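Local coordinates for tricorn protease (Thermoplasma acidophilum, PDB 1K32), which is a serine protease built as a hexamer, which probably cuts the peptides left by the proteasome into shorter ones, at residues R26-C31 and L35-L40; V54-R59 and T701-S706; D81-N86 and D732-G737; A126-P129 and T134-Y137. All coordinates share one frame; numbering follows the deposited sequence.

Interaction 1. Residues R26-C31 and L35-L40; sequences RIIFVC and LWEHDL
Phe29 and Trp36 meet on one face of a beta hairpin, the middle pair of strands in the first blade of the six-bladed propeller. The backbones run antiparallel, with Ile27-His38 and Phe29-Trp36 as hydrogen-bonded pairs. CG of Phe29 sits between its backbone N and carbonyl carbon (chi1 59°), which lifts the ring over the neighbouring strand. Trp36 CB then lies above one face of it, toward the rim, 3.5 Å from Phe29 CZ. The Phe29 ring and the five-membered ring of Trp36 are nearly parallel (3°) but slid so far apart that they barely overlap, while His38 CB closes on the Phe29 edge. Past the strand end, Leu40 CD2 touches Ile27 CD1 at 3.9 Å.

The other face of the hairpin carries Ile28, Glu37 and Arg26. Glu37, extended beyond CG, lays CG against Ile28 CG2 (3.7 Å), and its OE2 makes a long salt bridge to Arg26 NE (3.5 Å); the other oxygen, OE1, has the stronger salt bridge, to Arg46 of strand 45-49. At the hairpin end Cys31 SG stands obliquely to the indole, and Trp36 NE1, with its ring edge turned to the backbone, gives a 3.0 Å hydrogen bond to Cys31 O.

Interaction 2. Residues V54-R59 and T701-S706; sequences VINNAR and TRYDLS
Val54 and Tyr703 carry this contact, in which the first strand of a beta-propeller blade, 54-60, receives an aromatic side chain from the first turn of helix 702-714. The helix belongs to the tricorn C1 region and lies more than 600 residues further along the chain, so the contact ties the propeller to a remote part of the same subunit. Val54 is the main strand partner. Its CG1 branch, anti to the backbone N (chi1 179°), reaches over one face of the Tyr703 ring, 3.6 Å from Tyr703 CG and nearer the rim than the centre. This is a CH-pi contact, with CG1 3.8 Å from the ring centroid and 20° off the ring normal. Ile55 turns its side chain away from the helix, beside Ile69 of the next strand and against the first blade. Its carbonyl O lies obliquely to the tyrosine ring, 4.4 Å from Tyr703 CE2, and is buried here without a hydrogen-bonding partner in the model. Asn56 turns back toward the helix. Beyond it the strand leaves the helix, and Asn57 binds Asp110 instead.

On the helix side Tyr703 CG is anti to its own backbone N (chi1 -168°), which sends the ring out from the first turn. That turn is fixed by a capping box: Thr701 N donates to Asp704 OD1 at 3.1 Å, and Asp704 N returns a weak bond to Thr701 OG1. The far end of the phenol settles with Tyr703 OH 3.4 Å from Asn56 CB.

Interaction 3. Residues D81-N86 and D732-G737; sequences DLYFYN and DPFRSG
Phe734 meets Asp81 with a ring face and Tyr83 with a ring edge, wedging a side chain of the loop 732-737 against strand 79-86 of the second propeller blade. Asp81 CB stands almost squarely over the middle of the Phe734 ring, 3.9 Å from its centroid and only 5° off the normal, a well-centred CH-pi contact. The carboxylate of Asp81 is turned steeply against the ring, the two planes 70° apart, and Asp81 OD1 passes 3.8 Å from Phe734 CB. That oxygen is engaged elsewhere: it forms a salt bridge with Arg94 and accepts from Ser99 N, while OD2 takes bonds from Thr96 and Phe98.

Tyr83 and Phe734 approach from opposite directions and meet edge to edge, without stacking. Phe734 CZ lies near the plane of the Tyr83 ring, 3.8 Å from Tyr83 CE1, and Tyr83 OH lies near the plane of the phenylalanine ring, 3.6 Å from Phe734 CE1. Tyr83 CG is anti to its carbonyl carbon (chi1 -75°), an orientation that swings the phenol across the strand to the loop. The backbone of Phe734 is held at both its N and its O: N donates to Thr79 OG1, and O accepts from Ser99 OG. With an alanine at this position, the methylene of Asp81 and the phenol edge of Tyr83 would probably lose their shared cover and a gap would open beneath the loop.

No hydrogen bond crosses between the segments: the phenylalanine side chain offers only carbon, met by a methylene, an aromatic edge and two oxygens in van der Waals and CH-pi contact, while the blade holds the Asp81 carboxylate.

Interaction 4. Residues A126-P129 and T134-Y137; sequences AMQP and TCLY
The loop joining strands 120-124 and 135-140 in the third blade of the six-bladed propeller folds back on the second of these strands, where Gln128 meets Tyr137 and Cys135. Gln128 NE2 donates to Tyr137 OH at 3.0 Å, with an N-H...O angle of 141°. The hydroxyl lies within 3° of the amide plane, and NE2 in turn sits near the plane of the tyrosine ring, at its hydroxyl edge. The two flat groups are not coplanar; their planes differ by 36°. A bend at chi2 folds the glutamine chain back, which lays one face of its amide over Cys135 SG, 3.5 Å from Gln128 CD.

A water forms the second link: it accepts from Met127 N at 2.9 Å and is hydrogen-bonded to Tyr137 OH at 2.7 Å. Met127 CB adds a looser touch, 4.1 Å from Tyr137 OH. Beyond the loop, Gln128 O accepts from Arg830 of helix 830-848, on which Met127 and Pro129 also pack, and Ala126 O accepts from Arg738. A leucine here would remove the amide donor, and Tyr137 OH would probably be left with the water as its remaining hydrogen-bonded link to the loop.

The phenol oxygen is thus held by one direct bond and one through water, a polar arrangement that ties the loop to a strand whose tyrosine ring is otherwise packed among Ile122, Thr124, Phe146 and Pro148.

How the interactions relate
The four contacts follow successive blades of the six-bladed propeller: interaction 1 lies in the first, interactions 2 and 3 reach the second, and interaction 4 lies in the third. Interactions 1 and 2, with centres about 14 Å apart, touch directly, Val30 CG1 lying 3.4 Å from Ile55 O and Leu35 CG 3.8 Å from Ala58 CB. Interactions 2 and 3 (centres about 16 Å apart) share one sheet and connect it to the later helix 702-714 and loop 732-737. Interaction 4 lies about 16 Å from interaction 3, centre to centre, and is nested in the chain loop that interaction 3 closes. Hydrogen bonds hold 1 and 4, side-chain packing 2 and 3, and no ligand lies among them.

Interaction 1. Residues R26-C31 and L35-L40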
loop_
_atom_site.group_PDB
_atom_site.type_symbol
_atom_site.label_atom_id
_atom_site.label_comp_id
_atom_site.label_asym_id
_atom_site.label_seq_id
_atom_site.Cartn_x
_atom_site.Cartn_y
_atom_site.Cartn_z
ATOM N N ARG A 26 37.970 71.144 0.367
ATOM C CA ARG A 26 37.692 69.718 0.440
ATOM C C ARG A 26 36.656 69.333 -0.594
ATOM O O ARG A 26 35.653 70.014 -0.774
ATOM C CB ARG A 26 37.189 69.314 1.835
ATOM C CG ARG A 26 38.078 69.770 2.983
ATOM C CD ARG A 26 38.026 68.807 4.166
ATOM N NE ARG A 26 36.673 68.534 4.661
ATOM C CZ ARG A 26 35.857 69.446 5.181
ATOM N NH1 ARG A 26 34.657 69.088 5.606
ATOM N NH2 ARG A 26 36.228 70.716 5.263
ATOM N N ILE A 27 36.924 68.232 -1.280
ATOM C CA ILE A 27 36.029 67.714 -2.297
ATOM C C ILE A 27 35.784 66.250 -2.030
ATOM O O ILE A 27 36.731 65.495 -1.849
ATOM C CB ILE A 27 36.646 67.839 -3.687
ATOM C CG1 ILE A 27 36.576 69.293 -4.145
ATOM C CG2 ILE A 27 35.957 66.905 -4.647
ATOM C CD1 ILE A 27 37.320 69.554 -5.431
ATOM N N ILE A 28 34.516 65.856 -1.975
ATOM C CA ILE A 28 34.176 64.453 -1.777
ATOM C C ILE A 28 33.610 63.953 -3.101
ATOM O O ILE A 28 33.056 64.728 -3.888
ATOM C CB ILE A 28 33.149 64.242 -0.620
ATOM C CG1 ILE A 28 31.902 65.104 -0.813
ATOM C CG2 ILE A 28 33.825 64.542 0.701
ATOM C CD1 ILE A 28 30.835 64.912 0.299
ATOM N N PHE A 29 33.771 62.665 -3.360
ATOM C CA PHE A 29 33.304 62.093 -4.604
ATOM C C PHE A 29 33.224 60.589 -4.446
ATOM O O PHE A 29 33.705 60.034 -3.462
ATOM C CB PHE A 29 34.275 62.465 -5.748
ATOM C CG PHE A 29 35.688 61.997 -5.523
ATOM C CD1 PHE A 29 36.071 60.696 -5.860
ATOM C CD2 PHE A 29 36.621 62.830 -4.908
ATOM C CE1 PHE A 29 37.357 60.231 -5.580
ATOM C CE2 PHE A 29 37.915 62.373 -4.623
ATOM C CZ PHE A 29 38.280 61.068 -4.959
ATOM N N VAL A 30 32.607 59.938 -5.427
ATOM C CA VAL A 30 32.463 58.497 -5.395
ATOM C C VAL A 30 33.472 57.846 -6.326
ATOM O O VAL A 30 33.750 58.349 -7.418
ATOM C CB VAL A 30 31.039 58.056 -5.822
ATOM C CG1 VAL A 30 30.976 56.541 -5.864
ATOM C CG2 VAL A 30 29.980 58.607 -4.833
ATOM N N CYS A 31 34.037 56.738 -5.865
ATOM C CA CYS A 31 34.998 55.964 -6.640
ATOM C C CYS A 31 34.853 54.541 -6.141
ATOM O O CYS A 31 34.969 54.297 -4.936
ATOM C CB CYS A 31 36.433 56.458 -6.404
ATOM S SG CYS A 31 37.687 55.445 -7.223
ATOM N N LEU A 35 32.841 56.311 -0.842
ATOM C CA LEU A 35 32.990 57.759 -0.757
ATOM C C LEU A 35 34.425 58.128 -0.425
ATOM O O LEU A 35 35.031 57.550 0.475
ATOM C CB LEU A 35 32.065 58.333 0.331
ATOM C CG LEU A 35 31.299 59.645 0.105
ATOM C CD1 LEU A 35 31.124 60.360 1.447
ATOM C CD2 LEU A 35 32.011 60.535 -0.901
ATOM N N TRP A 36 34.962 59.111 -1.135
ATOM C CA TRP A 36 36.335 59.541 -0.896
ATOM C C TRP A 36 36.389 61.035 -0.616
ATOM O O TRP A 36 35.463 61.773 -0.955
ATOM C CB TRP A 36 37.219 59.249 -2.122
ATOM C CG TRP A 36 37.374 57.800 -2.469
ATOM C CD1 TRP A 36 36.420 56.976 -3.000
ATOM C CD2 TRP A 36 38.563 57.007 -2.341
ATOM N NE1 TRP A 36 36.942 55.724 -3.215
ATOM C CE2 TRP A 36 38.256 55.715 -2.820
ATOM C CE3 TRP A 36 39.856 57.263 -1.864
ATOM C CZ2 TRP A 36 39.195 54.680 -2.839
ATOM C CZ3 TRP A 36 40.795 56.228 -1.880
ATOM C CH2 TRP A 36 40.456 54.954 -2.367
ATOM N N GLU A 37 37.482 61.484 -0.008
ATOM C CA GLU A 37 37.655 62.900 0.278
ATOM C C GLU A 37 39.030 63.329 -0.228
ATOM O O GLU A 37 40.030 62.649 -0.002
ATOM C CB GLU A 37 37.525 63.198 1.782
ATOM C CG GLU A 37 37.259 64.669 2.056
ATOM C CD GLU A 37 37.137 65.015 3.530
ATOM O OE1 GLU A 37 38.183 65.172 4.197
ATOM O OE2 GLU A 37 35.992 65.132 4.026
ATOM N N HIS A 38 39.062 64.453 -0.932
ATOM C CA HIS A 38 40.298 64.981 -1.479
ATOM C C HIS A 38 40.513 66.416 -1.004
ATOM O O HIS A 38 39.613 67.249 -1.078
ATOM C CB HIS A 38 40.242 64.919 -3.010
ATOM C CG HIS A 38 41.461 65.465 -3.684
ATOM N ND1 HIS A 38 41.488 66.708 -4.283
ATOM C CD2 HIS A 38 42.700 64.943 -3.842
ATOM C CE1 HIS A 38 42.693 66.925 -4.781
ATOM N NE2 HIS A 38 43.447 65.870 -4.528
ATOM N N ASP A 39 41.701 66.691 -0.483
ATOM C CA ASP A 39 42.027 68.032 -0.015
ATOM C C ASP A 39 42.865 68.724 -1.085
ATOM O O ASP A 39 43.954 68.266 -1.431
ATOM C CB ASP A 39 42.799 67.978 1.309
ATOM C CG ASP A 39 43.333 69.345 1.731
ATOM O OD1 ASP A 39 42.561 70.327 1.733
ATOM O OD2 ASP A 39 44.527 69.440 2.061
ATOM N N LEU A 40 42.334 69.823 -1.609
ATOM C CA LEU A 40 43.002 70.595 -2.644
ATOM C C LEU A 40 44.285 71.234 -2.133
ATOM O O LEU A 40 45.213 71.470 -2.901
ATOM C CB LEU A 40 42.072 71.693 -3.158
ATOM C CG LEU A 40 40.777 71.232 -3.815
ATOM C CD1 LEU A 40 39.809 72.400 -3.943
ATOM C CD2 LEU A 40 41.110 70.622 -5.166
#

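Interaction 2. Residues V54-R59 and T701-S706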
loop_
_atom_site.group_PDB
_atom_site.type_symbol
_atom_site.label_atom_id
_atom_site.label_comp_id
_atom_site.label_asym_id
_atom_site.label_seq_id
_atom_site.Cartn_x
_atom_site.Cartn_y
_atom_site.Cartn_z
ATOM N N VAL A 54 26.159 50.548 -2.529
ATOM C CA VAL A 54 26.584 51.477 -3.578
ATOM C C VAL A 54 26.159 52.924 -3.359
ATOM O O VAL A 54 24.980 53.247 -3.448
ATOM C CB VAL A 54 26.058 51.048 -4.963
ATOM C CG1 VAL A 54 26.496 52.057 -6.012
ATOM C CG2 VAL A 54 26.570 49.653 -5.302
ATOM N N ILE A 55 27.135 53.791 -3.103
ATOM C CA ILE A 55 26.866 55.211 -2.904
ATOM C C ILE A 55 26.853 55.959 -4.249
ATOM O O ILE A 55 27.757 55.796 -5.068
ATOM C CB ILE A 55 27.923 55.836 -1.992
ATOM C CG1 ILE A 55 27.931 55.100 -0.645
ATOM C CG2 ILE A 55 27.654 57.329 -1.835
ATOM C CD1 ILE A 55 29.103 55.461 0.263
ATOM N N ASN A 56 25.818 56.768 -4.475
ATOM C CA ASN A 56 25.716 57.530 -5.721
ATOM C C ASN A 56 25.629 59.037 -5.474
ATOM O O ASN A 56 25.718 59.826 -6.414
ATOM C CB ASN A 56 24.494 57.080 -6.535
ATOM C CG ASN A 56 23.201 57.658 -6.003
ATOM O OD1 ASN A 56 22.590 58.542 -6.624
ATOM N ND2 ASN A 56 22.784 57.183 -4.843
ATOM N N ASN A 57 25.447 59.429 -4.216
ATOM C CA ASN A 57 25.343 60.841 -3.858
ATOM C C ASN A 57 25.821 61.071 -2.428
ATOM O O ASN A 57 25.628 60.229 -1.564
ATOM C CB ASN A 57 23.899 61.328 -4.007
ATOM C CG ASN A 57 23.793 62.852 -4.016
ATOM O OD1 ASN A 57 24.689 63.528 -4.496
ATOM N ND2 ASN A 57 22.683 63.394 -3.494
ATOM N N ALA A 58 26.460 62.214 -2.199
ATOM C CA ALA A 58 26.979 62.578 -0.876
ATOM C C ALA A 58 26.996 64.095 -0.826
ATOM O O ALA A 58 27.546 64.736 -1.723
ATOM C CB ALA A 58 28.390 62.034 -0.678
ATOM N N ARG A 59 26.390 64.652 0.222
ATOM C CA ARG A 59 26.288 66.095 0.383
ATOM C C ARG A 59 26.799 66.593 1.724
ATOM O O ARG A 59 26.385 66.096 2.773
ATOM C CB ARG A 59 24.821 66.535 0.237
ATOM C CG ARG A 59 24.235 66.408 -1.172
ATOM C CD ARG A 59 24.915 67.394 -2.121
ATOM N NE ARG A 59 24.677 68.775 -1.718
ATOM C CZ ARG A 59 23.515 69.407 -1.855
ATOM N NH1 ARG A 59 23.389 70.664 -1.457
ATOM N NH2 ARG A 59 22.480 68.786 -2.401
ATOM N N THR A 701 33.803 48.531 -10.887
ATOM C CA THR A 701 32.598 47.907 -10.348
ATOM C C THR A 701 31.460 47.934 -11.363
ATOM O O THR A 701 31.486 48.703 -12.346
ATOM C CB THR A 701 32.130 48.603 -9.040
ATOM O OG1 THR A 701 31.661 49.925 -9.340
ATOM C CG2 THR A 701 33.287 48.684 -8.037
ATOM N N ARG A 702 30.455 47.098 -11.125
ATOM C CA ARG A 702 29.319 47.032 -12.034
ATOM C C ARG A 702 28.627 48.379 -12.123
ATOM O O ARG A 702 28.075 48.714 -13.157
ATOM C CB ARG A 702 28.318 45.968 -11.596
ATOM C CG ARG A 702 27.102 45.847 -12.523
ATOM C CD ARG A 702 27.499 45.323 -13.907
ATOM N NE ARG A 702 26.366 45.293 -14.830
ATOM C CZ ARG A 702 25.819 46.377 -15.384
ATOM N NH1 ARG A 702 24.787 46.262 -16.208
ATOM N NH2 ARG A 702 26.320 47.580 -15.133
ATOM N N TYR A 703 28.638 49.140 -11.036
ATOM C CA TYR A 703 28.029 50.460 -11.051
ATOM C C TYR A 703 28.788 51.403 -11.992
ATOM O O TYR A 703 28.168 52.186 -12.710
ATOM C CB TYR A 703 27.996 51.077 -9.653
ATOM C CG TYR A 703 27.105 52.300 -9.601
ATOM C CD1 TYR A 703 25.767 52.210 -9.972
ATOM C CD2 TYR A 703 27.596 53.542 -9.207
ATOM C CE1 TYR A 703 24.932 53.319 -9.957
ATOM C CE2 TYR A 703 26.764 54.673 -9.185
ATOM C CZ TYR A 703 25.431 54.546 -9.564
ATOM O OH TYR A 703 24.584 55.626 -9.555
ATOM N N ASP A 704 30.119 51.344 -11.948
ATOM C CA ASP A 704 30.988 52.139 -12.811
ATOM C C ASP A 704 30.608 51.867 -14.266
ATOM O O ASP A 704 30.415 52.794 -15.050
ATOM C CB ASP A 704 32.459 51.732 -12.626
ATOM C CG ASP A 704 33.034 52.183 -11.303
ATOM O OD1 ASP A 704 34.093 51.655 -10.902
ATOM O OD2 ASP A 704 32.440 53.074 -10.661
ATOM N N LEU A 705 30.494 50.580 -14.599
ATOM C CA LEU A 705 30.156 50.153 -15.952
ATOM C C LEU A 705 28.808 50.709 -16.386
ATOM O O LEU A 705 28.638 51.098 -17.539
ATOM C CB LEU A 705 30.128 48.622 -16.044
ATOM C CG LEU A 705 30.514 47.973 -17.391
ATOM C CD1 LEU A 705 29.811 46.633 -17.525
ATOM C CD2 LEU A 705 30.150 48.858 -18.553
ATOM N N SER A 706 27.850 50.737 -15.459
ATOM C CA SER A 706 26.519 51.258 -15.749
ATOM C C SER A 706 26.579 52.725 -16.150
ATOM O O SER A 706 25.936 53.143 -17.111
ATOM C CB SER A 706 25.618 51.106 -14.517
ATOM O OG SER A 706 24.434 51.861 -14.661
#

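Interaction 3. Residues D81-N86 and D732-G737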
loop_
_atom_site.group_PDB
_atom_site.type_symbol
_atom_site.label_atom_id
_atom_site.label_comp_id
_atom_site.label_asym_id
_atom_site.label_seq_id
_atom_site.Cartn_x
_atom_site.Cartn_y
_atom_site.Cartn_z
ATOM N N ASP A 81 18.378 54.105 0.942
ATOM C CA ASP A 81 18.142 54.777 2.217
ATOM C C ASP A 81 19.317 55.715 2.488
ATOM O O ASP A 81 20.377 55.589 1.867
ATOM C CB ASP A 81 17.937 53.755 3.339
ATOM C CG ASP A 81 16.448 53.531 3.662
ATOM O OD1 ASP A 81 16.071 52.392 3.994
ATOM O OD2 ASP A 81 15.651 54.501 3.593
ATOM N N LEU A 82 19.133 56.668 3.393
ATOM C CA LEU A 82 20.184 57.631 3.682
ATOM C C LEU A 82 20.928 57.442 5.007
ATOM O O LEU A 82 20.363 56.933 5.986
ATOM C CB LEU A 82 19.597 59.039 3.626
ATOM C CG LEU A 82 18.689 59.362 2.431
ATOM C CD1 LEU A 82 18.141 60.770 2.613
ATOM C CD2 LEU A 82 19.439 59.235 1.085
ATOM N N TYR A 83 22.200 57.865 5.010
ATOM C CA TYR A 83 23.082 57.799 6.174
ATOM C C TYR A 83 23.756 59.149 6.398
ATOM O O TYR A 83 23.800 60.006 5.502
ATOM C CB TYR A 83 24.216 56.789 5.985
ATOM C CG TYR A 83 23.846 55.333 6.102
ATOM C CD1 TYR A 83 23.032 54.713 5.143
ATOM C CD2 TYR A 83 24.321 54.566 7.166
ATOM C CE1 TYR A 83 22.702 53.361 5.250
ATOM C CE2 TYR A 83 23.998 53.217 7.277
ATOM C CZ TYR A 83 23.186 52.623 6.318
ATOM O OH TYR A 83 22.835 51.302 6.455
ATOM N N PHE A 84 24.297 59.309 7.600
ATOM C CA PHE A 84 25.033 60.503 7.977
ATOM C C PHE A 84 26.443 60.027 8.282
ATOM O O PHE A 84 26.628 58.976 8.906
ATOM C CB PHE A 84 24.478 61.142 9.256
ATOM C CG PHE A 84 23.257 61.993 9.049
ATOM C CD1 PHE A 84 22.584 62.534 10.148
ATOM C CD2 PHE A 84 22.767 62.250 7.770
ATOM C CE1 PHE A 84 21.439 63.319 9.975
ATOM C CE2 PHE A 84 21.629 63.028 7.584
ATOM C CZ PHE A 84 20.959 63.564 8.689
ATOM N N TYR A 85 27.433 60.771 7.810
ATOM C CA TYR A 85 28.816 60.446 8.124
ATOM C C TYR A 85 29.369 61.641 8.893
ATOM O O TYR A 85 29.226 62.787 8.475
ATOM C CB TYR A 85 29.668 60.216 6.876
ATOM C CG TYR A 85 31.130 60.044 7.219
ATOM C CD1 TYR A 85 31.568 58.935 7.932
ATOM C CD2 TYR A 85 32.067 61.021 6.884
ATOM C CE1 TYR A 85 32.910 58.798 8.311
ATOM C CE2 TYR A 85 33.414 60.897 7.259
ATOM C CZ TYR A 85 33.823 59.783 7.972
ATOM O OH TYR A 85 35.136 59.646 8.355
ATOM N N ASN A 86 29.988 61.376 10.029
ATOM C CA ASN A 86 30.542 62.455 10.826
ATOM C C ASN A 86 32.057 62.317 10.852
ATOM O O ASN A 86 32.597 61.437 11.526
ATOM C CB ASN A 86 29.983 62.394 12.249
ATOM C CG ASN A 86 30.262 63.654 13.030
ATOM O OD1 ASN A 86 31.291 64.303 12.828
ATOM N ND2 ASN A 86 29.356 64.006 13.936
ATOM N N ASP A 732 22.209 42.672 0.967
ATOM C CA ASP A 732 20.778 42.391 0.992
ATOM C C ASP A 732 20.039 43.724 0.876
ATOM O O ASP A 732 20.505 44.746 1.361
ATOM C CB ASP A 732 20.367 41.699 2.300
ATOM C CG ASP A 732 21.016 40.336 2.480
ATOM O OD1 ASP A 732 20.919 39.489 1.567
ATOM O OD2 ASP A 732 21.618 40.106 3.549
ATOM N N PRO A 733 18.874 43.722 0.222
ATOM C CA PRO A 733 18.107 44.956 0.068
ATOM C C PRO A 733 17.722 45.586 1.414
ATOM O O PRO A 733 17.634 44.901 2.437
ATOM C CB PRO A 733 16.895 44.504 -0.743
ATOM C CG PRO A 733 16.719 43.080 -0.343
ATOM C CD PRO A 733 18.134 42.561 -0.303
ATOM N N PHE A 734 17.528 46.899 1.414
ATOM C CA PHE A 734 17.136 47.596 2.628
ATOM C C PHE A 734 15.746 47.119 3.000
ATOM O O PHE A 734 14.945 46.801 2.124
ATOM C CB PHE A 734 17.133 49.111 2.412
ATOM C CG PHE A 734 18.491 49.744 2.568
ATOM C CD1 PHE A 734 19.139 49.736 3.800
ATOM C CD2 PHE A 734 19.127 50.343 1.481
ATOM C CE1 PHE A 734 20.402 50.313 3.950
ATOM C CE2 PHE A 734 20.381 50.919 1.617
ATOM C CZ PHE A 734 21.024 50.905 2.858
ATOM N N ARG A 735 15.469 47.053 4.294
ATOM C CA ARG A 735 14.170 46.600 4.757
ATOM C C ARG A 735 13.405 47.745 5.391
ATOM O O ARG A 735 13.988 48.632 6.018
ATOM C CB ARG A 735 14.330 45.480 5.790
ATOM C CG ARG A 735 15.169 44.301 5.335
ATOM C CD ARG A 735 14.333 43.231 4.681
ATOM N NE ARG A 735 13.352 42.675 5.612
ATOM C CZ ARG A 735 12.715 41.526 5.418
ATOM N NH1 ARG A 735 11.836 41.092 6.312
ATOM N NH2 ARG A 735 12.971 40.804 4.333
ATOM N N SER A 736 12.091 47.710 5.233
ATOM C CA SER A 736 11.218 48.719 5.800
ATOM C C SER A 736 10.002 48.011 6.373
ATOM O O SER A 736 9.496 47.068 5.764
ATOM C CB SER A 736 10.767 49.698 4.723
ATOM O OG SER A 736 10.081 50.788 5.292
ATOM N N GLY A 737 9.535 48.464 7.537
ATOM C CA GLY A 737 8.361 47.858 8.142
ATOM C C GLY A 737 7.199 48.815 7.996
ATOM O O GLY A 737 7.303 49.989 8.341
#

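Interaction 4. Residues A126-P129 and T134-Y137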
loop_
_atom_site.group_PDB
_atom_site.type_symbol
_atom_site.label_atom_id
_atom_site.label_comp_id
_atom_site.label_asym_id
_atom_site.label_seq_id
_atom_site.Cartn_x
_atom_site.Cartn_y
_atom_site.Cartn_z
ATOM N N ALA A 126 8.753 57.415 -0.599
ATOM C CA ALA A 126 8.564 56.317 0.345
ATOM C C ALA A 126 7.169 56.250 0.966
ATOM O O ALA A 126 6.635 55.164 1.193
ATOM C CB ALA A 126 9.614 56.398 1.439
ATOM N N MET A 127 6.577 57.406 1.237
ATOM C CA MET A 127 5.246 57.435 1.833
ATOM C C MET A 127 4.171 57.996 0.919
ATOM O O MET A 127 3.221 58.619 1.385
ATOM C CB MET A 127 5.258 58.242 3.131
ATOM C CG MET A 127 5.270 57.372 4.353
ATOM S SD MET A 127 6.911 56.846 4.743
ATOM C CE MET A 127 7.429 58.312 5.660
ATOM N N GLN A 128 4.327 57.791 -0.382
ATOM C CA GLN A 128 3.343 58.291 -1.321
ATOM C C GLN A 128 2.807 57.162 -2.188
ATOM O O GLN A 128 3.413 56.089 -2.281
ATOM C CB GLN A 128 3.957 59.382 -2.193
ATOM C CG GLN A 128 4.496 60.571 -1.420
ATOM C CD GLN A 128 3.430 61.285 -0.613
ATOM O OE1 GLN A 128 2.285 61.411 -1.048
ATOM N NE2 GLN A 128 3.809 61.779 0.563
ATOM N N PRO A 129 1.645 57.384 -2.812
ATOM C CA PRO A 129 1.018 56.377 -3.676
ATOM C C PRO A 129 1.624 56.242 -5.077
ATOM O O PRO A 129 1.174 55.411 -5.868
ATOM C CB PRO A 129 -0.447 56.806 -3.698
ATOM C CG PRO A 129 -0.380 58.294 -3.514
ATOM C CD PRO A 129 0.699 58.467 -2.477
ATOM N N THR A 134 7.940 62.371 -5.159
ATOM C CA THR A 134 9.091 62.428 -4.260
ATOM C C THR A 134 8.944 63.720 -3.481
ATOM O O THR A 134 9.486 64.760 -3.856
ATOM C CB THR A 134 10.412 62.422 -5.043
ATOM O OG1 THR A 134 10.397 63.464 -6.028
ATOM C CG2 THR A 134 10.595 61.078 -5.735
ATOM N N CYS A 135 8.172 63.636 -2.399
ATOM C CA CYS A 135 7.883 64.781 -1.550
ATOM C C CYS A 135 9.050 65.220 -0.678
ATOM O O CYS A 135 9.944 64.435 -0.398
ATOM C CB CYS A 135 6.663 64.459 -0.674
ATOM S SG CYS A 135 5.173 64.177 -1.666
ATOM N N LEU A 136 9.025 66.485 -0.257
ATOM C CA LEU A 136 10.072 67.057 0.595
ATOM C C LEU A 136 9.729 66.986 2.081
ATOM O O LEU A 136 8.594 67.260 2.481
ATOM C CB LEU A 136 10.309 68.521 0.228
ATOM C CG LEU A 136 10.764 68.780 -1.211
ATOM C CD1 LEU A 136 10.913 70.268 -1.436
ATOM C CD2 LEU A 136 12.083 68.050 -1.466
ATOM N N TYR A 137 10.722 66.633 2.892
ATOM C CA TYR A 137 10.550 66.544 4.335
ATOM C C TYR A 137 11.796 67.086 5.035
ATOM O O TYR A 137 12.921 66.876 4.570
ATOM C CB TYR A 137 10.371 65.082 4.774
ATOM C CG TYR A 137 9.214 64.348 4.144
ATOM C CD1 TYR A 137 8.016 64.172 4.839
ATOM C CD2 TYR A 137 9.321 63.811 2.855
ATOM C CE1 TYR A 137 6.955 63.473 4.274
ATOM C CE2 TYR A 137 8.264 63.112 2.280
ATOM C CZ TYR A 137 7.088 62.944 2.997
ATOM O OH TYR A 137 6.057 62.235 2.448
HETATM O O HOH W 1 7.093 60.257 0.845
#